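Local coordinates for protein inositol monophosphatase (Zymomonas mobilis, PDB 4N81) that probably acts as a magnesium-dependent phosphatase of the inositol monophosphatase superfamily, removing phosphate from small phosphorylated substrates such as inositol monophosphate, at residues S4-D9 with V130-T135; L104-E109 with F211-P216. All blocks are in the same frame, centred on the assembly; numbering follows the deposited sequence.

Contact 1 (S4-D9 with V130-T135)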
ATOM      1  N   SER A   4      31.473 -10.382   5.333  1.00 56.53           N
ATOM      2  CA  SER A   4      31.529  -8.949   5.634  1.00 44.14           C
ATOM      3  C   SER A   4      32.472  -8.590   6.770  1.00 42.88           C
ATOM      4  O   SER A   4      32.657  -9.360   7.699  1.00 43.17           O
ATOM      5  CB  SER A   4      30.138  -8.473   6.044  1.00 35.92           C
ATOM      6  OG  SER A   4      30.150  -7.094   6.314  1.00 30.96           O
ATOM      7  N   ALA A   5      33.011  -7.380   6.740  1.00 39.82           N
ATOM      8  CA  ALA A   5      33.699  -6.868   7.913  1.00 39.11           C
ATOM      9  C   ALA A   5      32.699  -6.646   9.052  1.00 37.56           C
ATOM     10  O   ALA A   5      33.098  -6.507  10.218  1.00 36.72           O
ATOM     11  CB  ALA A   5      34.428  -5.573   7.586  1.00 41.49           C
ATOM     12  N   TYR A   6      31.410  -6.560   8.698  1.00 26.77           N
ATOM     13  CA  TYR A   6      30.315  -6.380   9.666  1.00 27.14           C
ATOM     14  C   TYR A   6      29.537  -7.658  10.022  1.00 29.04           C
ATOM     15  O   TYR A   6      28.395  -7.591  10.509  1.00 25.00           O
ATOM     16  CB  TYR A   6      29.308  -5.321   9.145  1.00 23.71           C
ATOM     17  CG  TYR A   6      29.957  -3.982   9.018  1.00 23.65           C
ATOM     18  CD1 TYR A   6      30.534  -3.585   7.821  1.00 30.27           C
ATOM     19  CD2 TYR A   6      30.025  -3.129  10.102  1.00 25.53           C
ATOM     20  CE1 TYR A   6      31.157  -2.360   7.690  1.00 30.06           C
ATOM     21  CE2 TYR A   6      30.643  -1.902   9.993  1.00 30.21           C
ATOM     22  CZ  TYR A   6      31.211  -1.513   8.776  1.00 31.60           C
ATOM     23  OH  TYR A   6      31.859  -0.285   8.669  1.00 32.29           O
ATOM     24  N   GLU A   7      30.114  -8.827   9.769  1.00 29.41           N
ATOM     25  CA  GLU A   7      29.328 -10.062   9.883  1.00 30.35           C
ATOM     26  C   GLU A   7      28.633 -10.201  11.253  1.00 30.74           C
ATOM     27  O   GLU A   7      27.445 -10.567  11.333  1.00 28.17           O
ATOM     28  CB  GLU A   7      30.282 -11.257   9.691  1.00 36.33           C
ATOM     29  CG  GLU A   7      29.673 -12.634   9.851  1.00 46.38           C
ATOM     30  CD  GLU A   7      30.749 -13.748   9.812  1.00 58.95           C
ATOM     31  OE1 GLU A   7      31.802 -13.537   9.159  1.00 60.34           O
ATOM     32  OE2 GLU A   7      30.540 -14.826  10.438  1.00 62.73           O
ATOM     33  N   ASP A   8      29.355  -9.870  12.329  1.00 32.41           N
ATOM     34  CA  ASP A   8      28.786 -10.034  13.676  1.00 34.43           C
ATOM     35  C   ASP A   8      27.619  -9.078  13.919  1.00 29.51           C
ATOM     36  O   ASP A   8      26.570  -9.453  14.499  1.00 31.09           O
ATOM     37  CB  ASP A   8      29.847  -9.768  14.740  1.00 41.28           C
ATOM     38  CG  ASP A   8      30.775 -10.954  14.949  1.00 53.03           C
ATOM     39  OD1 ASP A   8      30.363 -12.094  14.619  1.00 56.60           O
ATOM     40  OD2 ASP A   8      31.904 -10.739  15.448  1.00 55.12           O
ATOM     41  N   ASP A   9      27.801  -7.842  13.438  1.00 28.55           N
ATOM     42  CA  ASP A   9      26.755  -6.833  13.538  1.00 25.47           C
ATOM     43  C   ASP A   9      25.547  -7.185  12.682  1.00 29.00           C
ATOM     44  O   ASP A   9      24.396  -6.869  13.051  1.00 23.01           O
ATOM     45  CB  ASP A   9      27.282  -5.442  13.145  1.00 26.02           C
ATOM     46  CG  ASP A   9      28.332  -4.912  14.135  1.00 28.74           C
ATOM     47  OD1 ASP A   9      29.271  -4.202  13.703  1.00 29.64           O
ATOM     48  OD2 ASP A   9      28.182  -5.170  15.353  1.00 28.66           O
ATOM     49  N   VAL A 130      24.535  -3.705   3.391  1.00 15.84           N
ATOM     50  CA  VAL A 130      25.748  -3.524   4.192  1.00 17.01           C
ATOM     51  C   VAL A 130      26.785  -2.928   3.248  1.00 18.14           C
ATOM     52  O   VAL A 130      26.795  -3.240   2.033  1.00 17.04           O
ATOM     53  CB  VAL A 130      26.355  -4.883   4.681  1.00 21.46           C
ATOM     54  CG1 VAL A 130      27.505  -4.649   5.646  1.00 19.61           C
ATOM     55  CG2 VAL A 130      25.310  -5.780   5.304  1.00 27.44           C
ATOM     56  N   LYS A 131      27.696  -2.154   3.816  1.00 17.86           N
ATOM     57  CA  LYS A 131      28.607  -1.326   3.048  1.00 20.74           C
ATOM     58  C   LYS A 131      29.446  -2.196   2.098  1.00 22.76           C
ATOM     59  O   LYS A 131      29.792  -1.769   1.005  1.00 24.44           O
ATOM     60  CB  LYS A 131      29.533  -0.626   4.067  1.00 26.44           C
ATOM     61  CG  LYS A 131      30.786   0.010   3.526  1.00 32.26           C
ATOM     62  CD  LYS A 131      31.587   0.636   4.683  1.00 38.42           C
ATOM     63  CE  LYS A 131      32.828   1.368   4.196  1.00 46.00           C
ATOM     64  NZ  LYS A 131      33.361   2.256   5.284  1.00 52.13           N
ATOM     65  N   ASP A 132      29.752  -3.423   2.497  1.00 23.17           N
ATOM     66  CA  ASP A 132      30.704  -4.209   1.702  1.00 28.05           C
ATOM     67  C   ASP A 132      30.112  -5.465   1.017  1.00 31.07           C
ATOM     68  O   ASP A 132      30.840  -6.368   0.634  1.00 27.94           O
ATOM     69  CB  ASP A 132      32.004  -4.531   2.488  1.00 33.05           C
ATOM     70  CG  ASP A 132      31.752  -5.251   3.820  1.00 34.29           C
ATOM     71  OD1 ASP A 132      30.594  -5.599   4.138  1.00 34.76           O
ATOM     72  OD2 ASP A 132      32.735  -5.491   4.550  1.00 32.19           O
ATOM     73  N   LEU A 133      28.791  -5.550   0.929  1.00 25.84           N
ATOM     74  CA  LEU A 133      28.152  -6.685   0.282  1.00 25.26           C
ATOM     75  C   LEU A 133      26.981  -6.219  -0.576  1.00 20.52           C
ATOM     76  O   LEU A 133      26.418  -5.149  -0.338  1.00 21.31           O
ATOM     77  CB  LEU A 133      27.598  -7.670   1.313  1.00 31.22           C
ATOM     78  CG  LEU A 133      28.512  -8.779   1.832  1.00 41.27           C
ATOM     79  CD1 LEU A 133      29.544  -9.265   0.806  1.00 37.83           C
ATOM     80  CD2 LEU A 133      29.176  -8.200   2.976  1.00 47.90           C
ATOM     81  N   PRO A 134      26.601  -7.036  -1.582  1.00 19.85           N
ATOM     82  CA  PRO A 134      25.327  -6.819  -2.303  1.00 17.02           C
ATOM     83  C   PRO A 134      24.135  -6.964  -1.361  1.00 15.59           C
ATOM     84  O   PRO A 134      24.121  -7.787  -0.435  1.00 19.83           O
ATOM     85  CB  PRO A 134      25.300  -7.943  -3.365  1.00 17.83           C
ATOM     86  CG  PRO A 134      26.501  -8.781  -3.109  1.00 25.95           C
ATOM     87  CD  PRO A 134      27.453  -8.062  -2.200  1.00 21.96           C
ATOM     88  N   THR A 135      23.128  -6.154  -1.617  1.00 15.65           N
ATOM     89  CA  THR A 135      21.888  -6.179  -0.868  1.00 14.64           C
ATOM     90  C   THR A 135      21.160  -7.483  -1.137  1.00 15.86           C
ATOM     91  O   THR A 135      21.199  -7.978  -2.273  1.00 16.00           O
ATOM     92  CB  THR A 135      21.053  -4.994  -1.282  1.00 13.43           C
ATOM     93  OG1 THR A 135      21.702  -3.825  -0.789  1.00 15.58           O
ATOM     94  CG2 THR A 135      19.615  -5.038  -0.730  1.00 12.23           C
TER
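D132 meets S4 and A5 with both ends of its carboxylate. OD1 accepts the hydroxyl of S4 (OG to OD1 2.7 Å), while OD2 receives the backbone N of A5 at 2.9 Å in a nearly straight bond of 170°. Both oxygens work at once through their syn lone pairs, which is why a short, forked acid suits the place. An alanine here would probably leave the A5 amide and the S4 hydroxyl without these acceptors and weaken the hold between the two turns.

The S4 hydroxyl works twice: with OG anti to the backbone N (chi1 -179°), it also accepts from the Y6 N at 2.7 Å. Beside it, CD1 of the Y6 ring packs on CG1 of V130 at 3.9 Å, with D132 OD1 at the ring edge. At the far end its OH bonds to E109 of strand 102-109, so tyrosine serves both an apolar side and a polar end.

Further out, a type I turn from V130 to L133 presents D132 between antiparallel strands 125-130 and 133-137. It faces a second type I turn, S4 to E7. S4 OG, accepting from the N two residues on, makes an ST turn just ahead of helix 7-24, whose N-cap position is Y6.

Contact 2 (L104-E109 with F211-P216); sequences LIALVE and FAALVP
L104 begins its contact at the root of the side chain, where CB lies 3.9 Å from CB of A213. The first torsion then sets CG beside the backbone N and anti to the carbonyl carbon (chi1 -55°), and from this fork CD2 reaches CD2 of L214 at 4.2 Å. Two leucines suit these tips because their branched ends fill space between strand and helix without asking for a polar partner. The side chain also rests on I118 of strand 112-120 and lies about 4 Å from the side chains of D86 and D89, both predicted ligands of the catalytic magnesium.

Farther along, the closest approach is made by small residues, A106 on the strand and A212 and A213 on the other segment. A106 and A213 bring their CA atoms within 4.5 Å, and the CB of A106 stands 3.6 Å from the backbone N of A213. The same methyl meets CB of A212 at 3.8 Å. In turn, CB of A213 sits 3.5 Å from the carbonyl O of I105, so side chain of one segment packs directly on backbone of the other. The alanine methyls allow the strand and the 211-216 segment to come this close, A106 and A213 backbone to backbone, A212 through its CB. V108 adds a looser touch, CG2 to the A212 methyl. No hydrogen bond crosses the contact.

Strand 102-109 runs between strands 81-86 and 112-120 and has two differently clothed faces. I105 points away from the 211-216 segment and packs on L16 and A17 of helix 7-24, whereas L104 and A106 receive the segment leading into helix 214-220. That segment directly follows D210, another predicted magnesium ligand, and the packing of helices on both faces of the sheet is consistent with the five-layer alpha-beta-alpha-beta-alpha sandwich of the inositol monophosphatase family.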
ATOM      1  N   LEU A 104      12.899  -0.741  10.958  1.00 15.36           N
ATOM      2  CA  LEU A 104      14.189  -0.348  10.382  1.00 12.68           C
ATOM      3  C   LEU A 104      15.249  -0.453  11.453  1.00 14.08           C
ATOM      4  O   LEU A 104      15.061   0.092  12.555  1.00 16.84           O
ATOM      5  CB  LEU A 104      14.124   1.111   9.911  1.00 12.19           C
ATOM      6  CG  LEU A 104      13.000   1.462   8.932  1.00 11.22           C
ATOM      7  CD1 LEU A 104      13.102   2.922   8.438  1.00 10.93           C
ATOM      8  CD2 LEU A 104      13.119   0.510   7.723  1.00 11.02           C
ATOM      9  N   ILE A 105      16.362  -1.114  11.130  1.00 14.25           N
ATOM     10  CA  ILE A 105      17.512  -1.145  12.044  1.00 15.46           C
ATOM     11  C   ILE A 105      18.749  -0.709  11.244  1.00 17.03           C
ATOM     12  O   ILE A 105      19.008  -1.227  10.149  1.00 15.29           O
ATOM     13  CB  ILE A 105      17.698  -2.588  12.547  1.00 16.27           C
ATOM     14  CG1 ILE A 105      16.475  -3.003  13.399  1.00 19.93           C
ATOM     15  CG2 ILE A 105      19.076  -2.767  13.301  1.00 17.70           C
ATOM     16  CD1 ILE A 105      16.194  -4.483  13.395  1.00 21.94           C
ATOM     17  N   ALA A 106      19.563   0.168  11.798  1.00 20.39           N
ATOM     18  CA  ALA A 106      20.746   0.568  11.058  1.00 16.36           C
ATOM     19  C   ALA A 106      21.915   0.691  12.002  1.00 17.79           C
ATOM     20  O   ALA A 106      21.718   0.972  13.180  1.00 19.83           O
ATOM     21  CB  ALA A 106      20.493   1.890  10.378  1.00 19.13           C
ATOM     22  N   LEU A 107      23.121   0.431  11.482  1.00 18.31           N
ATOM     23  CA  LEU A 107      24.367   0.774  12.192  1.00 19.72           C
ATOM     24  C   LEU A 107      25.014   1.914  11.391  1.00 20.56           C
ATOM     25  O   LEU A 107      25.101   1.831  10.158  1.00 19.22           O
ATOM     26  CB  LEU A 107      25.330  -0.418  12.208  1.00 20.75           C
ATOM     27  CG  LEU A 107      26.716  -0.145  12.812  1.00 22.35           C
ATOM     28  CD1 LEU A 107      26.588   0.411  14.247  1.00 23.36           C
ATOM     29  CD2 LEU A 107      27.588  -1.426  12.800  1.00 26.94           C
ATOM     30  N   VAL A 108      25.500   2.943  12.110  1.00 20.26           N
ATOM     31  CA  VAL A 108      25.925   4.183  11.511  1.00 20.57           C
ATOM     32  C   VAL A 108      27.324   4.455  12.067  1.00 21.64           C
ATOM     33  O   VAL A 108      27.526   4.307  13.264  1.00 22.84           O
ATOM     34  CB  VAL A 108      24.945   5.308  11.905  1.00 19.90           C
ATOM     35  CG1 VAL A 108      25.477   6.644  11.498  1.00 19.70           C
ATOM     36  CG2 VAL A 108      23.595   5.086  11.253  1.00 18.06           C
ATOM     37  N   GLU A 109      28.280   4.790  11.201  1.00 21.76           N
ATOM     38  CA  GLU A 109      29.647   5.104  11.658  1.00 23.36           C
ATOM     39  C   GLU A 109      30.076   6.452  11.122  1.00 23.31           C
ATOM     40  O   GLU A 109      29.975   6.672   9.917  1.00 22.27           O
ATOM     41  CB  GLU A 109      30.665   4.099  11.108  1.00 32.06           C
ATOM     42  CG  GLU A 109      30.590   2.720  11.701  1.00 37.38           C
ATOM     43  CD  GLU A 109      31.695   1.786  11.166  1.00 41.08           C
ATOM     44  OE1 GLU A 109      31.512   0.569  11.269  1.00 43.34           O
ATOM     45  OE2 GLU A 109      32.737   2.262  10.666  1.00 44.39           O
ATOM     46  N   PHE A 211      15.411   6.940   7.527  1.00 14.32           N
ATOM     47  CA  PHE A 211      16.197   6.684   6.299  1.00 12.16           C
ATOM     48  C   PHE A 211      17.570   6.048   6.479  1.00 11.73           C
ATOM     49  O   PHE A 211      18.183   5.524   5.494  1.00 11.90           O
ATOM     50  CB  PHE A 211      16.290   7.944   5.378  1.00 10.95           C
ATOM     51  CG  PHE A 211      16.981   9.127   6.013  1.00 17.02           C
ATOM     52  CD1 PHE A 211      18.370   9.242   5.986  1.00 13.56           C
ATOM     53  CD2 PHE A 211      16.246  10.132   6.625  1.00 17.99           C
ATOM     54  CE1 PHE A 211      19.021  10.361   6.542  1.00 18.66           C
ATOM     55  CE2 PHE A 211      16.875  11.233   7.192  1.00 12.76           C
ATOM     56  CZ  PHE A 211      18.267  11.360   7.150  1.00 17.68           C
ATOM     57  N   ALA A 212      18.051   6.061   7.736  1.00 12.58           N
ATOM     58  CA  ALA A 212      19.390   5.515   7.960  1.00 16.18           C
ATOM     59  C   ALA A 212      19.497   4.099   7.392  1.00 18.72           C
ATOM     60  O   ALA A 212      20.447   3.802   6.667  1.00 13.20           O
ATOM     61  CB  ALA A 212      19.732   5.490   9.488  1.00 14.42           C
ATOM     62  N   ALA A 213      18.531   3.226   7.710  1.00 12.76           N
ATOM     63  CA  ALA A 213      18.629   1.801   7.244  1.00 13.36           C
ATOM     64  C   ALA A 213      18.499   1.709   5.715  1.00 11.90           C
ATOM     65  O   ALA A 213      18.949   0.721   5.096  1.00 12.46           O
ATOM     66  CB  ALA A 213      17.513   0.941   7.895  1.00 15.37           C
ATOM     67  N   LEU A 214      17.786   2.666   5.127  1.00 11.22           N
ATOM     68  CA  LEU A 214      17.477   2.533   3.701  1.00 11.46           C
ATOM     69  C   LEU A 214      18.699   2.719   2.826  1.00 12.32           C
ATOM     70  O   LEU A 214      18.795   2.139   1.717  1.00 10.52           O
ATOM     71  CB  LEU A 214      16.441   3.574   3.294  1.00 13.05           C
ATOM     72  CG  LEU A 214      15.194   3.641   4.190  1.00 11.54           C
ATOM     73  CD1 LEU A 214      14.347   4.771   3.723  1.00  9.39           C
ATOM     74  CD2 LEU A 214      14.408   2.312   4.158  1.00 13.35           C
ATOM     75  N   VAL A 215      19.588   3.609   3.267  1.00 12.98           N
ATOM     76  CA  VAL A 215      20.699   3.923   2.338  1.00 11.48           C
ATOM     77  C   VAL A 215      21.588   2.706   1.885  1.00 14.49           C
ATOM     78  O   VAL A 215      21.816   2.509   0.688  1.00 16.17           O
ATOM     79  CB  VAL A 215      21.609   5.106   2.911  1.00 13.84           C
ATOM     80  CG1 VAL A 215      22.759   5.485   1.906  1.00 15.95           C
ATOM     81  CG2 VAL A 215      20.734   6.361   3.250  1.00 11.85           C
ATOM     82  N   PRO A 216      22.102   1.899   2.830  1.00 13.77           N
ATOM     83  CA  PRO A 216      22.911   0.735   2.420  1.00 13.93           C
ATOM     84  C   PRO A 216      22.129  -0.246   1.565  1.00 14.82           C
ATOM     85  O   PRO A 216      22.707  -0.906   0.695  1.00 14.64           O
ATOM     86  CB  PRO A 216      23.324   0.085   3.761  1.00 19.20           C
ATOM     87  CG  PRO A 216      23.099   1.130   4.783  1.00 18.18           C
ATOM     88  CD  PRO A 216      22.005   2.011   4.300  1.00 17.18           C
TER

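From the N terminus, the chain gives the 4-9 segment first, then segment 104-109 of strand 102-109, then 130-135, at the turn of the hairpin, and lastly 211-216. Contact 1 closes a loop with 120 residues between its segments and contact 2 one with 101; because the segments alternate, the two loops cross and neither nests in the other. Contact 1 fixes the start of helix 7-24 to the turn between strands 125-130 and 133-137, in the sheet to which strand 102-109 also belongs; contact 2 seats the 211-216 segment on that strand. The Y6-E109 bond joins them directly, D9 OD1 packs against L107 CD2, and V130 N lies near CB of P216.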